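Local coordinates for ileal bile acid-binding protein (Danio rerio, PDB 3ELX), which binds bile acids such as cholate and probably serves as an intracellular lipid carrier of the fatty-acid binding protein family, at residues E19-L24 with A125-T130; K9-S14 with D37-T42; G70-M75 with K84-M89. All coordinates share one frame; numbering follows the deposited sequence.

Interaction 1 (E19-L24 with A125-T130)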
# COMPACT_ATOMS: atom_id res chain seq x y z
N GLU A 19 6.60 -2.88 12.75
CA GLU A 19 6.03 -3.28 14.04
C GLU A 19 5.24 -2.16 14.75
O GLU A 19 4.10 -2.39 15.12
CB GLU A 19 7.08 -3.93 14.94
CG GLU A 19 7.65 -5.18 14.29
CD GLU A 19 8.51 -6.03 15.19
OE1 GLU A 19 8.48 -5.83 16.44
OE2 GLU A 19 9.21 -6.91 14.64
N PRO A 20 5.83 -0.96 14.92
CA PRO A 20 5.03 0.11 15.54
C PRO A 20 3.77 0.47 14.75
O PRO A 20 2.74 0.76 15.37
CB PRO A 20 5.99 1.30 15.58
CG PRO A 20 7.35 0.71 15.50
CD PRO A 20 7.20 -0.50 14.63
N PHE A 21 3.83 0.46 13.42
CA PHE A 21 2.67 0.79 12.61
C PHE A 21 1.57 -0.26 12.80
O PHE A 21 0.42 0.08 13.04
CB PHE A 21 3.03 0.93 11.12
CG PHE A 21 1.83 1.16 10.24
CD1 PHE A 21 1.33 2.45 10.05
CD2 PHE A 21 1.19 0.10 9.60
CE1 PHE A 21 0.21 2.66 9.24
CE2 PHE A 21 0.08 0.30 8.79
CZ PHE A 21 -0.41 1.59 8.62
N CYS A 22 1.94 -1.54 12.69
CA CYS A 22 0.96 -2.61 12.82
C CYS A 22 0.34 -2.63 14.21
O CYS A 22 -0.86 -2.85 14.36
CB CYS A 22 1.59 -3.96 12.48
SG CYS A 22 1.93 -4.20 10.73
N LYS A 23 1.16 -2.37 15.23
CA LYS A 23 0.67 -2.27 16.61
C LYS A 23 -0.32 -1.12 16.78
O LYS A 23 -1.33 -1.26 17.49
CB LYS A 23 1.83 -2.13 17.59
CG LYS A 23 2.60 -3.42 17.84
CD LYS A 23 3.68 -3.24 18.89
CE LYS A 23 4.93 -2.58 18.32
NZ LYS A 23 5.91 -2.23 19.38
N LEU A 24 -0.05 0.01 16.13
CA LEU A 24 -0.90 1.19 16.28
C LEU A 24 -2.27 0.99 15.64
O LEU A 24 -3.29 1.35 16.23
CB LEU A 24 -0.22 2.45 15.75
CG LEU A 24 -0.93 3.79 15.96
CD1 LEU A 24 -1.14 4.12 17.43
CD2 LEU A 24 -0.19 4.92 15.26
N ALA A 125 2.71 6.73 13.90
CA ALA A 125 3.53 5.61 13.43
C ALA A 125 3.49 5.58 11.92
O ALA A 125 2.42 5.72 11.32
CB ALA A 125 3.06 4.29 14.01
N VAL A 126 4.67 5.40 11.34
CA VAL A 126 4.85 5.45 9.89
C VAL A 126 5.54 4.18 9.40
O VAL A 126 6.62 3.81 9.89
CB VAL A 126 5.69 6.67 9.47
CG1 VAL A 126 5.84 6.71 7.95
CG2 VAL A 126 5.06 7.97 9.97
N LEU A 127 4.90 3.51 8.45
CA LEU A 127 5.48 2.38 7.75
C LEU A 127 5.94 2.84 6.37
O LEU A 127 5.16 3.41 5.61
CB LEU A 127 4.46 1.25 7.61
CG LEU A 127 4.76 0.12 6.62
CD1 LEU A 127 6.00 -0.67 7.02
CD2 LEU A 127 3.54 -0.80 6.52
N VAL A 128 7.22 2.63 6.07
CA VAL A 128 7.75 2.90 4.74
C VAL A 128 8.22 1.60 4.11
O VAL A 128 9.11 0.94 4.63
CB VAL A 128 8.94 3.89 4.77
CG1 VAL A 128 9.39 4.21 3.34
CG2 VAL A 128 8.59 5.18 5.52
N ARG A 129 7.59 1.24 2.99
CA ARG A 129 7.98 0.04 2.25
C ARG A 129 8.56 0.44 0.91
O ARG A 129 7.99 1.27 0.21
CB ARG A 129 6.75 -0.85 2.01
CG ARG A 129 6.15 -1.48 3.26
CD ARG A 129 5.07 -2.52 2.94
NE ARG A 129 5.38 -3.27 1.72
CZ ARG A 129 4.81 -3.07 0.54
NH1 ARG A 129 3.86 -2.16 0.39
NH2 ARG A 129 5.19 -3.78 -0.50
N THR A 130 9.71 -0.14 0.56
CA THR A 130 10.35 0.15 -0.71
C THR A 130 10.45 -1.17 -1.47
O THR A 130 11.00 -2.13 -0.94
CB THR A 130 11.75 0.74 -0.50
OG1 THR A 130 11.64 1.96 0.24
CG2 THR A 130 12.43 1.01 -1.85

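Interaction 2 (K9-S14 with D37-T42)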
# COMPACT_ATOMS: atom_id res chain seq x y z
N LYS A 9 5.38 -5.72 -11.80
CA LYS A 9 5.39 -6.49 -10.55
C LYS A 9 6.60 -6.08 -9.73
O LYS A 9 7.73 -6.02 -10.25
CB LYS A 9 5.39 -8.01 -10.77
CG LYS A 9 4.02 -8.59 -11.14
CD LYS A 9 4.01 -10.10 -11.03
CE LYS A 9 2.64 -10.66 -11.41
NZ LYS A 9 2.55 -12.10 -11.07
N TRP A 10 6.33 -5.78 -8.46
CA TRP A 10 7.30 -5.23 -7.52
C TRP A 10 7.34 -6.10 -6.28
O TRP A 10 6.33 -6.69 -5.92
CB TRP A 10 6.86 -3.83 -7.10
CG TRP A 10 6.58 -2.88 -8.24
CD1 TRP A 10 5.42 -2.79 -8.98
CD2 TRP A 10 7.46 -1.86 -8.77
NE1 TRP A 10 5.52 -1.78 -9.91
CE2 TRP A 10 6.76 -1.20 -9.81
CE3 TRP A 10 8.75 -1.44 -8.44
CZ2 TRP A 10 7.33 -0.15 -10.54
CZ3 TRP A 10 9.32 -0.40 -9.17
CH2 TRP A 10 8.61 0.23 -10.21
N GLU A 11 8.49 -6.16 -5.62
CA GLU A 11 8.61 -6.95 -4.38
C GLU A 11 9.34 -6.17 -3.31
O GLU A 11 10.38 -5.55 -3.57
CB GLU A 11 9.33 -8.26 -4.66
CG GLU A 11 9.42 -9.22 -3.49
CD GLU A 11 10.28 -10.42 -3.86
OE1 GLU A 11 9.71 -11.51 -4.14
OE2 GLU A 11 11.52 -10.27 -3.90
N THR A 12 8.80 -6.21 -2.10
CA THR A 12 9.39 -5.48 -0.97
C THR A 12 10.87 -5.80 -0.84
O THR A 12 11.26 -6.97 -0.83
CB THR A 12 8.67 -5.84 0.32
OG1 THR A 12 7.27 -5.57 0.18
CG2 THR A 12 9.22 -5.00 1.47
N GLU A 13 11.68 -4.76 -0.72
CA GLU A 13 13.14 -4.89 -0.60
C GLU A 13 13.60 -4.31 0.73
O GLU A 13 14.45 -4.89 1.42
CB GLU A 13 13.78 -4.17 -1.79
CG GLU A 13 15.29 -4.09 -1.81
CD GLU A 13 15.79 -3.30 -3.01
OE1 GLU A 13 16.75 -3.76 -3.66
OE2 GLU A 13 15.24 -2.21 -3.29
N SER A 14 13.00 -3.17 1.10
CA SER A 14 13.29 -2.45 2.34
C SER A 14 11.98 -2.15 3.06
O SER A 14 10.95 -1.91 2.42
CB SER A 14 14.00 -1.13 2.03
OG SER A 14 15.17 -1.34 1.26
N ASP A 37 9.13 -11.11 8.08
CA ASP A 37 10.11 -11.33 7.01
C ASP A 37 9.47 -11.60 5.64
O ASP A 37 10.18 -11.85 4.66
CB ASP A 37 11.08 -12.46 7.40
CG ASP A 37 11.87 -12.16 8.67
OD1 ASP A 37 12.21 -13.13 9.37
OD2 ASP A 37 12.14 -10.98 8.98
N PHE A 38 8.15 -11.54 5.58
CA PHE A 38 7.43 -11.77 4.32
C PHE A 38 7.71 -10.61 3.37
O PHE A 38 7.73 -9.45 3.79
CB PHE A 38 5.92 -11.90 4.60
CG PHE A 38 5.08 -12.27 3.39
CD1 PHE A 38 4.98 -13.60 2.98
CD2 PHE A 38 4.37 -11.30 2.69
CE1 PHE A 38 4.19 -13.96 1.88
CE2 PHE A 38 3.59 -11.65 1.58
CZ PHE A 38 3.50 -12.97 1.17
N LYS A 39 7.93 -10.92 2.10
CA LYS A 39 8.16 -9.88 1.10
C LYS A 39 6.90 -9.74 0.25
O LYS A 39 6.58 -10.61 -0.57
CB LYS A 39 9.38 -10.20 0.23
CG LYS A 39 10.66 -10.34 1.02
CD LYS A 39 11.90 -10.35 0.14
CE LYS A 39 12.30 -11.75 -0.24
NZ LYS A 39 12.67 -12.61 0.92
N LEU A 40 6.16 -8.65 0.45
CA LEU A 40 4.93 -8.47 -0.30
C LEU A 40 5.23 -8.17 -1.77
O LEU A 40 6.01 -7.26 -2.07
CB LEU A 40 4.14 -7.31 0.29
CG LEU A 40 2.76 -7.06 -0.30
CD1 LEU A 40 1.82 -8.18 0.15
CD2 LEU A 40 2.24 -5.69 0.17
N VAL A 41 4.58 -8.92 -2.66
CA VAL A 41 4.60 -8.62 -4.10
C VAL A 41 3.38 -7.81 -4.49
O VAL A 41 2.25 -8.14 -4.10
CB VAL A 41 4.70 -9.90 -4.96
CG1 VAL A 41 4.55 -9.58 -6.44
CG2 VAL A 41 6.03 -10.58 -4.71
N THR A 42 3.63 -6.74 -5.23
CA THR A 42 2.59 -5.84 -5.71
C THR A 42 2.58 -5.89 -7.23
O THR A 42 3.62 -5.75 -7.86
CB THR A 42 2.88 -4.39 -5.27
OG1 THR A 42 2.88 -4.31 -3.84
CG2 THR A 42 1.82 -3.44 -5.79
O HOH W 1 7.98 -12.52 -2.28
O HOH W 2 6.69 -6.87 2.83

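Interaction 3 (G70-M75 with K84-M89)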
# COMPACT_ATOMS: atom_id res chain seq x y z
N GLY A 70 -9.18 10.80 -8.79
CA GLY A 70 -10.15 11.91 -8.89
C GLY A 70 -11.61 11.51 -8.97
O GLY A 70 -12.49 12.38 -8.97
N LYS A 71 -11.89 10.21 -9.03
CA LYS A 71 -13.25 9.72 -9.14
C LYS A 71 -13.59 8.78 -8.00
O LYS A 71 -12.77 7.95 -7.62
CB LYS A 71 -13.45 9.00 -10.47
CG LYS A 71 -13.89 9.91 -11.59
CD LYS A 71 -12.73 10.44 -12.41
CE LYS A 71 -13.22 10.81 -13.81
NZ LYS A 71 -14.41 11.71 -13.81
N GLU A 72 -14.81 8.89 -7.47
CA GLU A 72 -15.27 7.96 -6.44
C GLU A 72 -15.13 6.53 -6.92
O GLU A 72 -15.65 6.16 -7.99
CB GLU A 72 -16.74 8.20 -6.07
CG GLU A 72 -17.03 9.50 -5.36
CD GLU A 72 -18.50 9.63 -4.99
OE1 GLU A 72 -18.88 10.69 -4.46
OE2 GLU A 72 -19.27 8.67 -5.23
N SER A 73 -14.42 5.72 -6.14
CA SER A 73 -14.14 4.34 -6.52
C SER A 73 -14.41 3.38 -5.37
O SER A 73 -14.08 3.67 -4.23
CB SER A 73 -12.68 4.19 -6.93
OG SER A 73 -12.36 5.03 -8.03
N ASP A 74 -15.02 2.24 -5.70
CA ASP A 74 -15.20 1.18 -4.72
C ASP A 74 -13.85 0.55 -4.42
O ASP A 74 -13.14 0.12 -5.34
CB ASP A 74 -16.15 0.11 -5.28
CG ASP A 74 -17.58 0.61 -5.43
OD1 ASP A 74 -18.03 1.42 -4.59
OD2 ASP A 74 -18.26 0.18 -6.39
N MET A 75 -13.49 0.52 -3.14
CA MET A 75 -12.21 -0.07 -2.71
C MET A 75 -12.39 -0.97 -1.49
O MET A 75 -13.48 -1.06 -0.92
CB MET A 75 -11.18 1.03 -2.44
CG MET A 75 -10.62 1.67 -3.72
SD MET A 75 -9.56 3.09 -3.43
CE MET A 75 -10.74 4.36 -3.10
N LYS A 84 -15.85 3.48 -0.18
CA LYS A 84 -15.77 4.24 -1.41
C LYS A 84 -14.83 5.42 -1.15
O LYS A 84 -14.94 6.11 -0.14
CB LYS A 84 -17.14 4.70 -1.87
CG LYS A 84 -17.15 5.26 -3.29
CD LYS A 84 -18.56 5.43 -3.83
CE LYS A 84 -18.93 4.29 -4.76
NZ LYS A 84 -18.15 4.32 -6.04
N GLY A 85 -13.88 5.60 -2.06
CA GLY A 85 -12.87 6.63 -1.85
C GLY A 85 -12.49 7.38 -3.10
O GLY A 85 -12.71 6.90 -4.22
N ILE A 86 -11.89 8.55 -2.89
CA ILE A 86 -11.38 9.36 -3.98
C ILE A 86 -9.88 9.52 -3.79
O ILE A 86 -9.41 10.22 -2.89
CB ILE A 86 -12.08 10.74 -4.09
CG1 ILE A 86 -13.61 10.58 -4.09
CG2 ILE A 86 -11.61 11.48 -5.35
CD1 ILE A 86 -14.36 11.88 -3.96
N VAL A 87 -9.14 8.85 -4.66
CA VAL A 87 -7.68 8.88 -4.64
C VAL A 87 -7.20 10.14 -5.36
O VAL A 87 -7.78 10.54 -6.37
CB VAL A 87 -7.13 7.62 -5.34
CG1 VAL A 87 -5.59 7.63 -5.37
CG2 VAL A 87 -7.65 6.38 -4.63
N SER A 88 -6.17 10.79 -4.83
CA SER A 88 -5.62 11.97 -5.47
C SER A 88 -4.18 11.73 -5.90
O SER A 88 -3.52 10.81 -5.41
CB SER A 88 -5.70 13.19 -4.56
OG SER A 88 -4.95 13.00 -3.38
N MET A 89 -3.71 12.54 -6.83
CA MET A 89 -2.31 12.48 -7.23
C MET A 89 -1.76 13.89 -7.35
O MET A 89 -2.44 14.79 -7.84
CB MET A 89 -2.15 11.73 -8.54
CG MET A 89 -0.69 11.40 -8.87
SD MET A 89 -0.47 10.98 -10.60
CE MET A 89 -1.17 9.34 -10.57
O HOH W 3 -10.47 7.13 -6.67
O HOH W 4 -20.05 6.65 -6.82

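Interaction 1 (E19-L24 with A125-T130)
Phe21 and Leu127 meet where the helix 19-24 rests on the strand 125-130; the contact is largely apolar, and no hydrogen bond passes between the two segments. The ring contact comes first. CB of Leu127 lies over one face of Phe21, 4.2 Å from the ring centroid and 29° off the ring normal, a CH-pi contact displaced towards the root of the ring, since the nearest ring atom to this CB is CG at 3.7 Å. CG stands anti to the backbone N (chi1 176°), which carries the root of the ring to Leu127 CB. The rim of the ring is also used: the carbonyl O of Ala125 sits in the ring plane, 3.7 Å from CD1, where the weakly positive ring hydrogens would probably suit it. CD2 of Leu127 reaches CD2 of Phe21 at 4.0 Å, and the two side chains cross at about a right angle.

The second kind of contact is aliphatic and gathers on one methyl group. CB of Ala125 points at the helix and is touched by CD2 of Leu24 at 3.5 Å, while CB of Phe21 and CB of Pro20 approach it at 4.4 and 4.5 Å. So small a side chain probably helps the helix to come close, the two segment axes passing 6.8 Å apart at an angle of 126°. An alanine in place of Phe21 would probably leave Leu127 CB and the carbonyl O of Ala125 without the ring they meet, and open a gap where it lay beside Leu127 and Tyr101.

In the fold, the helix 18-24 belongs to the helical lid of the beta-barrel. Phe21 also packs edge-to-face on Tyr101, a residue seen to bind cholate, and touches Ser116 and Ala118 of the strand 111-119, next to 124-133 in the sheet.

Interaction 2 (K9-S14 with D37-T42)
Trp10 and Thr42 exchange two backbone hydrogen bonds, Trp10 N to Thr42 O and Thr42 N to Trp10 O, both 2.8 Å long and nearly straight. A third, 3.0 Å from Thr12 N to Leu40 O, continues the pairing beyond the residues of 37-42 that count as strand. Water completes the polar network. One molecule donates to Glu11 OE1 and to Lys39 O, linking a carboxylate to the opposite backbone. Another accepts from Thr12 OG1 and from Leu40 N while donating to Phe38 O, so a single oxygen serves three groups where the chain enters the strand. Thr12 OG1 has a further partner, Arg129 of the strand 124-133, and Trp10 NE1 is bonded to Phe6 O.

The pairing is antiparallel, with Trp10 and Thr42 a hydrogen-bonded pair and Glu11 and Val41 a non-hydrogen-bonded one. It joins the first strand of the fatty-acid binding protein barrel, 8-16, to the strand 41-47, which follows the two helices.

Packing differs on the two faces. The Trp10 side chain shares its face with that of Thr42, and its ring edge meets the backbone: Thr42 O lies in the indole plane, 3.6 Å from CD1. On the face of Glu11 and Val41, the carboxylate arm runs out extended with CG anti to the backbone N (chi1 -175°); that CG lies 3.8 Å from Lys39 CB, and OE1 meets Val41 CG2. Lys39 CD lies 3.6 Å from Thr12 O; beyond it the chain bends at the third and fourth torsions, and NZ stays 5.5 Å from Glu11 OE2. The far end of Leu40 packs instead on Gln55 and Tyr57, both seen to bind cholate.

Interaction 3 (G70-M75 with K84-M89)
Lys84 reaches across the hairpin to Asp74 and has the largest surface buried in this contact. Its CG is anti to the backbone N (chi1 -168°), and bends at the third and fourth torsions bring the ammonium round to Asp74, where NZ and OD1 form a salt bridge of 3.2 Å. The methylene chain is used as well: Lys84 CD packs 3.6 Å from Glu72 OE2, the two side chains crossing at about a right angle. Direct pairing of those charges is not made, NZ and OE2 being 4.6 Å apart; a water bridges them, donating to the carboxylate and accepting from the ammonium.

Glu72 turns its own methylene to Ile86, CG lying 3.8 Å from Ile86 CG1. The CG2 branch of Ile86 rests 3.6 Å from Gly70 C, and beside it Gly70 N bonds Val87 O. Ser73 and Gly85 exchange two backbone hydrogen bonds as an antiparallel pair. Met75 folds its methyl end over Gly85, CE to CA a tight 3.4 Å; a CB at Gly85 would probably collide with that methyl.

Met75 SD, 4.0 Å from Val87 CG2, belongs to a buried group with Phe67, and Val87 also packs on Leu94, seen to bind cholate. The backbone bonds hold the two strands together; the exposed ion pair and its water probably add a modest, solvent-screened attraction, while Met75 and Val87 add buried apolar contact.

Interactions 1 and 2 are neighbours, their centres 15 Å apart, whereas the centre of interaction 3 lies 23 and 24 Å from theirs, across the centre of the chain. All three reach the same antiparallel sheet, in which strands 124-133 and 8-16 lie side by side; there Arg129 meets Thr12, and Glu13 and Ser14 both face Thr130 in a classic beta bulge. Along the chain the segments of interactions 1 and 2 alternate; interaction 2 closes before interaction 3 opens, and interaction 3 is nested within the loop that interaction 1 closes. The first pair therefore knits the start of the chain, the helical lid and the last strand together, while interaction 3 finishes a separate part of the barrel wall.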